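PDB 5HMQ: 3-dehydroshikimate dehydratase from Pseudomonas putida, which catalyses the metal-dependent dehydration of 3-dehydroshikimate to protocatechuate, a common intermediate in the breakdown of quinate and shikimate. Local coordinates for residues E302-E307 / H354-A359. Numbering follows the deposited sequence.
Sequences EFAVDE and HNFFEA
The phenyl ring of F357 lies flat against the backbone that leaves strand 295-304, one face overlapping the peptide between V305 and D306. D306 N sits 3.7 Å above the plane of the F357 ring, over its centre, and V305 C lies over the same part of that face. With CG anti to its own backbone N (chi1 171°), the ring reaches from helix 352-360 along the departing chain: CD1 of F357 is 3.6 Å from V305 CA, whereas its far end meets the side chain of D306. There OD2 of D306 approaches CZ of F357 at 3.4 Å, and CB of D306 packs beside CE2, the carboxylate crossing the ring obliquely with the two planes 49° apart. D306 holds CG in the crowded position between its N and carbonyl carbon (chi1 63°), and its other oxygen, OD1, accepts a hydrogen bond from V309 N, so that D306 N-caps helix 307-319.

At the end of the strand, the methyl of A304 points at the helix and nestles against its backbone, 3.8 Å from F357 N. The same CB touches F357 CB at 3.9 Å and, more loosely, CB of F356, whose ring extends toward strand 363-371, where it packs on S363 and C365. The contact thus seats helix 352-360 against the strand-to-helix turn of the first vicinal-oxygen-chelate (VOC) module, far from both magnesium sites, while the helix also bonds to the second subunit through N355 and E358.

Helix and turn are joined here by van der Waals packing rather than by polar bonds: a methyl abuts the helix backbone, and an aromatic face lies over a peptide group. Their fit therefore probably depends on shape and close packing.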
loop_
_atom_site.group_PDB
_atom_site.type_symbol
_atom_site.label_atom_id
_atom_site.label_comp_id
_atom_site.label_asym_id
_atom_site.label_seq_id
_atom_site.Cartn_x
_atom_site.Cartn_y
_atom_site.Cartn_z
ATOM N N GLU C 302 -0.587 24.837 11.558
ATOM C CA GLU C 302 -0.509 24.333 12.924
ATOM C C GLU C 302 0.455 23.154 12.962
ATOM O O GLU C 302 0.227 22.138 12.296
ATOM C CB GLU C 302 -1.885 23.918 13.446
ATOM C CG GLU C 302 -1.871 23.460 14.899
ATOM C CD GLU C 302 -3.232 23.001 15.398
ATOM O OE1 GLU C 302 -4.205 23.040 14.615
ATOM O OE2 GLU C 302 -3.326 22.598 16.577
ATOM N N PHE C 303 1.528 23.292 13.734
ATOM C CA PHE C 303 2.531 22.247 13.876
ATOM C C PHE C 303 2.382 21.549 15.220
ATOM O O PHE C 303 2.148 22.195 16.247
ATOM C CB PHE C 303 3.948 22.812 13.748
ATOM C CG PHE C 303 4.359 23.118 12.336
ATOM C CD1 PHE C 303 4.097 24.357 11.773
ATOM C CD2 PHE C 303 5.018 22.166 11.575
ATOM C CE1 PHE C 303 4.482 24.637 10.472
ATOM C CE2 PHE C 303 5.406 22.439 10.276
ATOM C CZ PHE C 303 5.138 23.676 9.723
ATOM N N ALA C 304 2.521 20.226 15.206
ATOM C CA ALA C 304 2.481 19.419 16.416
ATOM C C ALA C 304 3.910 19.186 16.886
ATOM O O ALA C 304 4.717 18.593 16.163
ATOM C CB ALA C 304 1.773 18.087 16.167
ATOM N N VAL C 305 4.218 19.655 18.095
ATOM C CA VAL C 305 5.567 19.618 18.646
ATOM C C VAL C 305 5.469 19.447 20.156
ATOM O O VAL C 305 4.402 19.599 20.753
ATOM C CB VAL C 305 6.367 20.903 18.320
ATOM C CG1 VAL C 305 6.748 20.961 16.847
ATOM C CG2 VAL C 305 5.563 22.136 18.714
ATOM N N ASP C 306 6.601 19.134 20.779
ATOM C CA ASP C 306 6.753 19.254 22.218
ATOM C C ASP C 306 7.535 20.534 22.514
ATOM O O ASP C 306 7.856 21.310 21.611
ATOM C CB ASP C 306 7.410 17.999 22.807
ATOM C CG ASP C 306 8.827 17.762 22.300
ATOM O OD1 ASP C 306 9.388 18.630 21.601
ATOM O OD2 ASP C 306 9.382 16.682 22.603
ATOM N N GLU C 307 7.839 20.765 23.792
ATOM C CA GLU C 307 8.462 22.032 24.158
ATOM C C GLU C 307 9.892 22.123 23.636
ATOM O O GLU C 307 10.345 23.202 23.241
ATOM C CB GLU C 307 8.433 22.216 25.674
ATOM C CG GLU C 307 8.053 23.624 26.115
ATOM C CD GLU C 307 6.569 23.910 25.945
ATOM O OE1 GLU C 307 6.224 24.990 25.418
ATOM O OE2 GLU C 307 5.754 23.050 26.337
ATOM N N HIS C 354 -0.920 16.616 20.549
ATOM C CA HIS C 354 0.044 15.750 21.224
ATOM C C HIS C 354 0.010 14.335 20.659
ATOM O O HIS C 354 1.062 13.717 20.453
ATOM C CB HIS C 354 -0.222 15.736 22.730
ATOM C CG HIS C 354 0.819 15.007 23.521
ATOM N ND1 HIS C 354 0.578 14.499 24.779
ATOM C CD2 HIS C 354 2.109 14.704 23.234
ATOM C CE1 HIS C 354 1.672 13.911 25.232
ATOM N NE2 HIS C 354 2.615 14.021 24.314
ATOM N N ASN C 355 -1.187 13.799 20.413
ATOM C CA ASN C 355 -1.293 12.499 19.757
ATOM C C ASN C 355 -0.607 12.521 18.397
ATOM O O ASN C 355 0.143 11.599 18.051
ATOM C CB ASN C 355 -2.762 12.099 19.614
ATOM C CG ASN C 355 -3.420 11.801 20.948
ATOM O OD1 ASN C 355 -2.743 11.572 21.951
ATOM N ND2 ASN C 355 -4.748 11.808 20.967
ATOM N N PHE C 356 -0.845 13.579 17.617
ATOM C CA PHE C 356 -0.237 13.686 16.295
ATOM C C PHE C 356 1.281 13.762 16.391
ATOM O O PHE C 356 1.992 13.159 15.577
ATOM C CB PHE C 356 -0.794 14.912 15.570
ATOM C CG PHE C 356 -0.758 14.803 14.073
ATOM C CD1 PHE C 356 0.375 15.171 13.367
ATOM C CD2 PHE C 356 -1.855 14.334 13.374
ATOM C CE1 PHE C 356 0.411 15.076 11.989
ATOM C CE2 PHE C 356 -1.826 14.233 11.996
ATOM C CZ PHE C 356 -0.691 14.604 11.303
ATOM N N PHE C 357 1.796 14.493 17.383
ATOM C CA PHE C 357 3.241 14.575 17.569
ATOM C C PHE C 357 3.826 13.221 17.952
ATOM O O PHE C 357 4.878 12.825 17.438
ATOM C CB PHE C 357 3.575 15.628 18.625
ATOM C CG PHE C 357 5.020 15.631 19.043
ATOM C CD1 PHE C 357 6.005 16.085 18.180
ATOM C CD2 PHE C 357 5.392 15.186 20.302
ATOM C CE1 PHE C 357 7.337 16.091 18.562
ATOM C CE2 PHE C 357 6.720 15.190 20.693
ATOM C CZ PHE C 357 7.695 15.643 19.822
ATOM N N GLU C 358 3.165 12.499 18.860
ATOM C CA GLU C 358 3.664 11.184 19.246
ATOM C C GLU C 358 3.563 10.191 18.095
ATOM O O GLU C 358 4.411 9.300 17.967
ATOM C CB GLU C 358 2.899 10.669 20.465
ATOM C CG GLU C 358 3.125 11.477 21.743
ATOM C CD GLU C 358 4.565 11.443 22.229
ATOM O OE1 GLU C 358 5.243 10.411 22.035
ATOM O OE2 GLU C 358 5.017 12.450 22.816
ATOM N N ALA C 359 2.533 10.327 17.254
ATOM C CA ALA C 359 2.333 9.410 16.137
ATOM C C ALA C 359 3.253 9.704 14.956
ATOM O O ALA C 359 3.546 8.794 14.172
ATOM C CB ALA C 359 0.874 9.451 15.681
#